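Serine/threonine-protein kinase PknI (Mycobacterium tuberculosis, PDB 5XLM) phosphorylates serine and threonine residues of proteins, slows mycobacterial growth within the infected host, and carries the extracellular sensor domain described here. Local coordinates at residues Q49-T54 with Q162-R167; Q130-L135 with M150-H155. One frame throughout, in Å; residues are numbered along the deposited sequence.

Overall arrangement
Both contacts belong to one continuous antiparallel sheet of the extracellular sensor domain, which lies apart from the kinase domain, and they show how two strand pairs become one sheet when an inner strand of each pairs with the other. Interaction 2 pairs the two strands of the hairpin 131-140 and 146-154; interaction 1 joins strand 165-174, which follows next in the chain, to strand 38-51 from the start of the domain. Their centres lie about 10 Å apart. Strands 146-154 and 165-174 bridge them: I166 N lies 2.7 Å from V152 O and V154 N 3.0 Å from A164 O, both probable hydrogen bonds, and V165 packs on V151. Along the chain, interaction 2 is nested inside the loop that interaction 1 closes.

Interaction 1 (Q49-T54 with Q162-R167); sequences QTYDYT and QGAVIR
The guanidinium of R167 lies flat on the ring of Y53, planes 6° apart and R167 CZ 3.9 Å from the ring centroid. NH1 sits over the middle of the ring, while Y53 CZ lies toward the rim of the guanidinium, making an offset cation-pi stack. The opposite guanidinium face is covered by V165 CG1, and a water lies in plane at the edge, 2.7 Å from R167 NH1, from which it accepts. The same water donates to D52 OD1. The R167 chain is extended as far as NE, and chi4 of 86° then swings CZ out of that line, where the guanidinium stacks on Y53. The Y51 ring receives A164 CB over one face, a CH-pi contact 3.8 Å from the centroid; I166 CG1 approaches this ring obliquely.

Between these groups the backbones pair in antiparallel fashion. T50 and R167 form the hydrogen-bonded pair, T50 N giving to R167 O at 2.9 Å and R167 N to T50 O at 3.2 Å. T50 OG1 adds a weak bond to R167 O. Beyond the non-hydrogen-bonded pair Y51 and I166, D52 N donates to V165 O at 3.1 Å, and V165 N returns a bond to D52 OD1 at 3.2 Å, meeting it from above the carboxylate plane.

A type I' turn from Y51 to T54 brings D52 and Y53 beside strand 165-174, whose other edge pairs with strand 146-154. Sandwiched between Y53 and V165, the guanidinium is restrained in its tilt, and the nearby D52 carboxylate, linked through water, probably helps to balance its positive charge.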
ATOM      1  N   GLN A  49       0.693  16.094   0.802  1.00 45.01           N
ATOM      2  CA  GLN A  49       1.964  15.690   1.384  1.00 40.93           C
ATOM      3  C   GLN A  49       2.437  16.704   2.422  1.00 48.17           C
ATOM      4  O   GLN A  49       2.327  17.917   2.223  1.00 53.76           O
ATOM      5  CB  GLN A  49       3.008  15.536   0.281  1.00 40.73           C
ATOM      6  CG  GLN A  49       4.402  15.247   0.775  1.00 51.42           C
ATOM      7  CD  GLN A  49       5.341  14.884  -0.352  1.00 54.66           C
ATOM      8  OE1 GLN A  49       4.921  14.330  -1.370  1.00 57.13           O
ATOM      9  NE2 GLN A  49       6.618  15.199  -0.184  1.00 54.07           N
ATOM     10  N   THR A  50       2.967  16.197   3.535  1.00 48.79           N
ATOM     11  CA  THR A  50       3.460  17.028   4.624  1.00 56.99           C
ATOM     12  C   THR A  50       4.925  16.723   4.907  1.00 57.20           C
ATOM     13  O   THR A  50       5.404  15.609   4.672  1.00 49.91           O
ATOM     14  CB  THR A  50       2.641  16.819   5.907  1.00 53.23           C
ATOM     15  OG1 THR A  50       2.798  15.469   6.363  1.00 54.89           O
ATOM     16  CG2 THR A  50       1.166  17.098   5.657  1.00 48.23           C
ATOM     17  N   TYR A  51       5.629  17.730   5.422  1.00 54.16           N
ATOM     18  CA  TYR A  51       7.033  17.625   5.821  1.00 58.68           C
ATOM     19  C   TYR A  51       7.104  17.995   7.300  1.00 61.49           C
ATOM     20  O   TYR A  51       7.107  19.182   7.645  1.00 63.51           O
ATOM     21  CB  TYR A  51       7.912  18.536   4.965  1.00 63.66           C
ATOM     22  CG  TYR A  51       9.402  18.384   5.188  1.00 71.53           C
ATOM     23  CD1 TYR A  51      10.146  17.481   4.439  1.00 70.64           C
ATOM     24  CD2 TYR A  51      10.067  19.156   6.132  1.00 81.57           C
ATOM     25  CE1 TYR A  51      11.510  17.343   4.631  1.00 78.58           C
ATOM     26  CE2 TYR A  51      11.433  19.025   6.332  1.00 85.13           C
ATOM     27  CZ  TYR A  51      12.148  18.119   5.575  1.00 86.77           C
ATOM     28  OH  TYR A  51      13.505  17.980   5.770  1.00 91.05           O
ATOM     29  N   ASP A  52       7.162  16.981   8.166  1.00 58.43           N
ATOM     30  CA  ASP A  52       7.047  17.164   9.616  1.00 54.91           C
ATOM     31  C   ASP A  52       5.750  17.894   9.968  1.00 55.99           C
ATOM     32  O   ASP A  52       5.751  18.931  10.635  1.00 65.80           O
ATOM     33  CB  ASP A  52       8.265  17.894  10.187  1.00 57.70           C
ATOM     34  CG  ASP A  52       9.469  16.984  10.353  1.00 59.68           C
ATOM     35  OD1 ASP A  52       9.275  15.779  10.620  1.00 54.35           O
ATOM     36  OD2 ASP A  52      10.608  17.477  10.225  1.00 63.21           O
ATOM     37  N   TYR A  53       4.633  17.343   9.483  1.00 54.43           N
ATOM     38  CA  TYR A  53       3.279  17.842   9.721  1.00 59.07           C
ATOM     39  C   TYR A  53       3.008  19.186   9.049  1.00 62.47           C
ATOM     40  O   TYR A  53       1.860  19.643   9.023  1.00 67.59           O
ATOM     41  CB  TYR A  53       2.990  17.947  11.223  1.00 61.13           C
ATOM     42  CG  TYR A  53       3.022  16.623  11.958  1.00 58.08           C
ATOM     43  CD1 TYR A  53       2.130  15.608  11.640  1.00 49.83           C
ATOM     44  CD2 TYR A  53       3.935  16.397  12.979  1.00 56.60           C
ATOM     45  CE1 TYR A  53       2.153  14.400  12.313  1.00 54.47           C
ATOM     46  CE2 TYR A  53       3.966  15.193  13.657  1.00 60.42           C
ATOM     47  CZ  TYR A  53       3.073  14.198  13.321  1.00 59.63           C
ATOM     48  OH  TYR A  53       3.100  12.998  13.996  1.00 58.66           O
ATOM     49  N   THR A  54       4.044  19.830   8.495  1.00 56.43           N
ATOM     50  CA  THR A  54       3.792  21.094   7.803  1.00 63.33           C
ATOM     51  C   THR A  54       3.525  20.825   6.327  1.00 68.83           C
ATOM     52  O   THR A  54       4.297  20.100   5.687  1.00 73.37           O
ATOM     53  CB  THR A  54       4.970  22.051   7.954  1.00 69.47           C
ATOM     54  OG1 THR A  54       5.985  21.731   6.995  1.00 76.07           O
ATOM     55  CG2 THR A  54       5.560  21.946   9.356  1.00 63.53           C
ATOM     56  N   GLN A 162      18.121  15.662   7.063  1.00100.35           N
ATOM     57  CA  GLN A 162      18.354  14.317   7.593  1.00102.64           C
ATOM     58  C   GLN A 162      17.549  14.140   8.875  1.00103.94           C
ATOM     59  O   GLN A 162      17.970  14.546   9.960  1.00109.89           O
ATOM     60  CB  GLN A 162      19.842  14.096   7.834  1.00108.09           C
ATOM     61  CG  GLN A 162      20.182  12.804   8.555  1.00112.56           C
ATOM     62  CD  GLN A 162      21.517  12.876   9.270  1.00117.07           C
ATOM     63  OE1 GLN A 162      22.292  13.812   9.067  1.00117.47           O
ATOM     64  NE2 GLN A 162      21.789  11.892  10.119  1.00118.83           N
ATOM     65  N   GLY A 163      16.376  13.522   8.755  1.00 99.11           N
ATOM     66  CA  GLY A 163      15.616  13.169   9.939  1.00 91.73           C
ATOM     67  C   GLY A 163      14.135  13.498   9.922  1.00 80.32           C
ATOM     68  O   GLY A 163      13.418  13.162  10.868  1.00 74.84           O
ATOM     69  N   ALA A 164      13.660  14.153   8.866  1.00 78.05           N
ATOM     70  CA  ALA A 164      12.255  14.518   8.797  1.00 74.63           C
ATOM     71  C   ALA A 164      11.399  13.303   8.442  1.00 81.35           C
ATOM     72  O   ALA A 164      11.901  12.220   8.130  1.00 75.14           O
ATOM     73  CB  ALA A 164      12.037  15.635   7.785  1.00 75.40           C
ATOM     74  N   VAL A 165      10.084  13.497   8.496  1.00 42.79           N
ATOM     75  CA  VAL A 165       9.112  12.443   8.219  1.00 38.68           C
ATOM     76  C   VAL A 165       8.099  12.996   7.226  1.00 40.74           C
ATOM     77  O   VAL A 165       7.337  13.913   7.556  1.00 42.89           O
ATOM     78  CB  VAL A 165       8.409  11.951   9.490  1.00 37.40           C
ATOM     79  CG1 VAL A 165       7.365  10.900   9.140  1.00 35.20           C
ATOM     80  CG2 VAL A 165       9.420  11.394  10.477  1.00 32.25           C
ATOM     81  N   ILE A 166       8.080  12.437   6.021  1.00 41.89           N
ATOM     82  CA  ILE A 166       7.134  12.837   4.987  1.00 38.11           C
ATOM     83  C   ILE A 166       5.913  11.930   5.061  1.00 36.17           C
ATOM     84  O   ILE A 166       6.037  10.700   5.028  1.00 37.56           O
ATOM     85  CB  ILE A 166       7.780  12.772   3.594  1.00 43.64           C
ATOM     86  CG1 ILE A 166       9.076  13.581   3.570  1.00 47.11           C
ATOM     87  CG2 ILE A 166       6.812  13.277   2.542  1.00 39.80           C
ATOM     88  CD1 ILE A 166       9.775  13.571   2.228  1.00 48.06           C
ATOM     89  N   ARG A 167       4.733  12.535   5.157  1.00 34.11           N
ATOM     90  CA  ARG A 167       3.477  11.806   5.263  1.00 32.84           C
ATOM     91  C   ARG A 167       2.583  12.168   4.087  1.00 35.95           C
ATOM     92  O   ARG A 167       2.386  13.351   3.792  1.00 32.45           O
ATOM     93  CB  ARG A 167       2.770  12.112   6.586  1.00 27.02           C
ATOM     94  CG  ARG A 167       3.526  11.623   7.809  1.00 23.36           C
ATOM     95  CD  ARG A 167       2.786  11.953   9.093  1.00 29.47           C
ATOM     96  NE  ARG A 167       3.540  11.549  10.275  1.00 35.96           N
ATOM     97  CZ  ARG A 167       4.464  12.304  10.861  1.00 42.78           C
ATOM     98  NH1 ARG A 167       4.753  13.502  10.373  1.00 45.52           N
ATOM     99  NH2 ARG A 167       5.105  11.861  11.934  1.00 39.62           N
TER
HETATM  100  O   HOH W   1       6.759  14.278  11.992  1.00 42.02           O

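Interaction 2 (Q130-L135 with M150-H155); sequences QATTQL and MVVTVH
T133 and T153 form a hydrogen-bonded pair at the middle of this antiparallel ladder, with reciprocal N-to-O bonds of 2.9 Å each way. L135 and V151 repeat the pattern, V151 N reaching L135 O at 2.9 Å. Past the strand end, H155 N donates to A131 O at 2.8 Å. CA-H...O contacts supplement the ladder, among them Q134 CA to V151 O at 3.3 Å.

Van der Waals packing occurs on both faces. On that of Q134, V152 and V154, Q134 CG stands anti to the carbonyl carbon (chi1 -51°), where it touches both V152 methyls. On that of T133, L135 and V151, the apolar pair is L135 CD1 on V151 CB at 3.9 Å. At the end of the hairpin segment, the flat amide of Q130 meets V154 CG1, with CD 3.4 Å away, and the poorly ordered H155 crosses T133 at about a right angle, CE1 against CG2.

Side-chain polar bonds are fewer. Q134 NE2 makes a weak bond to T132 OG1, which is also hydrogen-bonded to V116 O on strand 108-117. A water donates to T133 O and lies 2.8 Å from T153 OG1.

The regular backbone bonds match the hairpin register, while T133 O, taking both T153 N and the water, illustrates how a strand carbonyl can serve its neighbour and solvent together.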
ATOM      1  N   GLN A 130      19.270  10.788  -0.939  1.00 94.23           N
ATOM      2  CA  GLN A 130      19.373  10.406   0.465  1.00 88.57           C
ATOM      3  C   GLN A 130      18.550   9.155   0.769  1.00 77.48           C
ATOM      4  O   GLN A 130      17.506   8.917   0.160  1.00 68.16           O
ATOM      5  CB  GLN A 130      18.932  11.563   1.366  1.00 92.99           C
ATOM      6  CG  GLN A 130      17.529  12.076   1.083  1.00 93.04           C
ATOM      7  CD  GLN A 130      17.179  13.304   1.904  1.00 92.64           C
ATOM      8  OE1 GLN A 130      18.020  13.848   2.623  1.00 92.78           O
ATOM      9  NE2 GLN A 130      15.928  13.744   1.808  1.00 89.05           N
ATOM     10  N   ALA A 131      19.034   8.362   1.723  1.00 76.80           N
ATOM     11  CA  ALA A 131      18.405   7.095   2.074  1.00 75.13           C
ATOM     12  C   ALA A 131      17.212   7.330   2.989  1.00 68.75           C
ATOM     13  O   ALA A 131      17.308   8.069   3.974  1.00 68.13           O
ATOM     14  CB  ALA A 131      19.415   6.171   2.752  1.00 77.33           C
ATOM     15  N   THR A 132      16.086   6.696   2.665  1.00 63.14           N
ATOM     16  CA  THR A 132      14.864   6.823   3.443  1.00 50.13           C
ATOM     17  C   THR A 132      14.281   5.445   3.721  1.00 44.79           C
ATOM     18  O   THR A 132      14.666   4.447   3.108  1.00 51.57           O
ATOM     19  CB  THR A 132      13.806   7.679   2.724  1.00 44.21           C
ATOM     20  OG1 THR A 132      13.312   6.970   1.580  1.00 40.07           O
ATOM     21  CG2 THR A 132      14.391   9.006   2.266  1.00 47.91           C
ATOM     22  N   THR A 133      13.344   5.404   4.663  1.00 38.03           N
ATOM     23  CA  THR A 133      12.487   4.245   4.879  1.00 42.33           C
ATOM     24  C   THR A 133      11.065   4.627   4.499  1.00 39.65           C
ATOM     25  O   THR A 133      10.538   5.636   4.984  1.00 37.91           O
ATOM     26  CB  THR A 133      12.532   3.763   6.332  1.00 45.22           C
ATOM     27  OG1 THR A 133      11.970   4.765   7.189  1.00 52.32           O
ATOM     28  CG2 THR A 133      13.961   3.471   6.758  1.00 50.28           C
ATOM     29  N   GLN A 134      10.455   3.836   3.625  1.00 38.62           N
ATOM     30  CA  GLN A 134       9.111   4.104   3.134  1.00 35.63           C
ATOM     31  C   GLN A 134       8.216   2.908   3.414  1.00 33.99           C
ATOM     32  O   GLN A 134       8.604   1.760   3.178  1.00 37.00           O
ATOM     33  CB  GLN A 134       9.124   4.422   1.637  1.00 35.40           C
ATOM     34  CG  GLN A 134      10.125   5.498   1.262  1.00 51.53           C
ATOM     35  CD  GLN A 134       9.938   6.012  -0.152  1.00 58.89           C
ATOM     36  OE1 GLN A 134       9.064   5.545  -0.884  1.00 63.16           O
ATOM     37  NE2 GLN A 134      10.760   6.981  -0.542  1.00 59.83           N
ATOM     38  N   LEU A 135       7.022   3.184   3.931  1.00 28.17           N
ATOM     39  CA  LEU A 135       6.055   2.136   4.213  1.00 24.10           C
ATOM     40  C   LEU A 135       4.655   2.673   3.969  1.00 23.66           C
ATOM     41  O   LEU A 135       4.426   3.886   3.956  1.00 24.31           O
ATOM     42  CB  LEU A 135       6.192   1.607   5.650  1.00 21.79           C
ATOM     43  CG  LEU A 135       6.143   2.575   6.838  1.00 28.61           C
ATOM     44  CD1 LEU A 135       4.718   2.950   7.230  1.00 31.79           C
ATOM     45  CD2 LEU A 135       6.877   1.969   8.025  1.00 32.56           C
ATOM     46  N   MET A 150       1.207   7.025   3.491  1.00 23.76           N
ATOM     47  CA  MET A 150       2.556   6.593   3.166  1.00 24.26           C
ATOM     48  C   MET A 150       3.534   7.413   3.997  1.00 29.20           C
ATOM     49  O   MET A 150       3.457   8.646   4.017  1.00 28.07           O
ATOM     50  CB  MET A 150       2.825   6.764   1.671  1.00 27.99           C
ATOM     51  CG  MET A 150       4.137   6.179   1.176  1.00 42.75           C
ATOM     52  SD  MET A 150       4.199   6.180  -0.628  1.00 62.00           S
ATOM     53  CE  MET A 150       5.961   6.317  -0.924  1.00 65.87           C
ATOM     54  N   VAL A 151       4.434   6.730   4.698  1.00 27.51           N
ATOM     55  CA  VAL A 151       5.348   7.366   5.640  1.00 30.10           C
ATOM     56  C   VAL A 151       6.764   7.210   5.108  1.00 31.90           C
ATOM     57  O   VAL A 151       7.242   6.084   4.911  1.00 30.41           O
ATOM     58  CB  VAL A 151       5.220   6.770   7.050  1.00 30.04           C
ATOM     59  CG1 VAL A 151       6.180   7.459   8.004  1.00 27.21           C
ATOM     60  CG2 VAL A 151       3.787   6.891   7.551  1.00 28.03           C
ATOM     61  N   VAL A 152       7.435   8.335   4.884  1.00 29.26           N
ATOM     62  CA  VAL A 152       8.794   8.363   4.356  1.00 30.96           C
ATOM     63  C   VAL A 152       9.673   9.061   5.383  1.00 37.25           C
ATOM     64  O   VAL A 152       9.594  10.286   5.549  1.00 35.88           O
ATOM     65  CB  VAL A 152       8.866   9.070   2.997  1.00 39.54           C
ATOM     66  CG1 VAL A 152      10.266   8.959   2.419  1.00 34.80           C
ATOM     67  CG2 VAL A 152       7.833   8.490   2.041  1.00 36.68           C
ATOM     68  N   THR A 153      10.512   8.290   6.070  1.00 37.92           N
ATOM     69  CA  THR A 153      11.414   8.817   7.086  1.00 46.46           C
ATOM     70  C   THR A 153      12.817   8.942   6.506  1.00 55.25           C
ATOM     71  O   THR A 153      13.369   7.964   5.992  1.00 50.46           O
ATOM     72  CB  THR A 153      11.429   7.914   8.321  1.00 41.94           C
ATOM     73  OG1 THR A 153      10.082   7.630   8.720  1.00 40.74           O
ATOM     74  CG2 THR A 153      12.149   8.600   9.470  1.00 43.73           C
ATOM     75  N   VAL A 154      13.394  10.140   6.604  1.00 63.19           N
ATOM     76  CA  VAL A 154      14.670  10.459   5.973  1.00 65.73           C
ATOM     77  C   VAL A 154      15.816  10.127   6.920  1.00 72.16           C
ATOM     78  O   VAL A 154      15.740  10.386   8.127  1.00 74.41           O
ATOM     79  CB  VAL A 154      14.713  11.940   5.553  1.00 61.78           C
ATOM     80  CG1 VAL A 154      16.032  12.258   4.880  1.00 69.66           C
ATOM     81  CG2 VAL A 154      13.545  12.266   4.635  1.00 56.78           C
ATOM     82  N   HIS A 155      16.890   9.558   6.366  1.00112.84           N
ATOM     83  CA  HIS A 155      18.063   9.163   7.138  1.00113.65           C
ATOM     84  C   HIS A 155      19.349   9.815   6.641  1.00115.55           C
ATOM     85  O   HIS A 155      20.434   9.443   7.102  1.00113.95           O
ATOM     86  CB  HIS A 155      18.222   7.639   7.124  1.00112.36           C
ATOM     87  CG  HIS A 155      17.135   6.910   7.851  1.00112.74           C
ATOM     88  ND1 HIS A 155      15.802   7.045   7.529  1.00112.62           N
ATOM     89  CD2 HIS A 155      17.187   6.035   8.883  1.00114.05           C
ATOM     90  CE1 HIS A 155      15.078   6.288   8.335  1.00112.72           C
ATOM     91  NE2 HIS A 155      15.894   5.664   9.165  1.00113.59           N
TER
HETATM   92  O   HOH W   2       8.774   5.617   7.198  1.00 34.85           O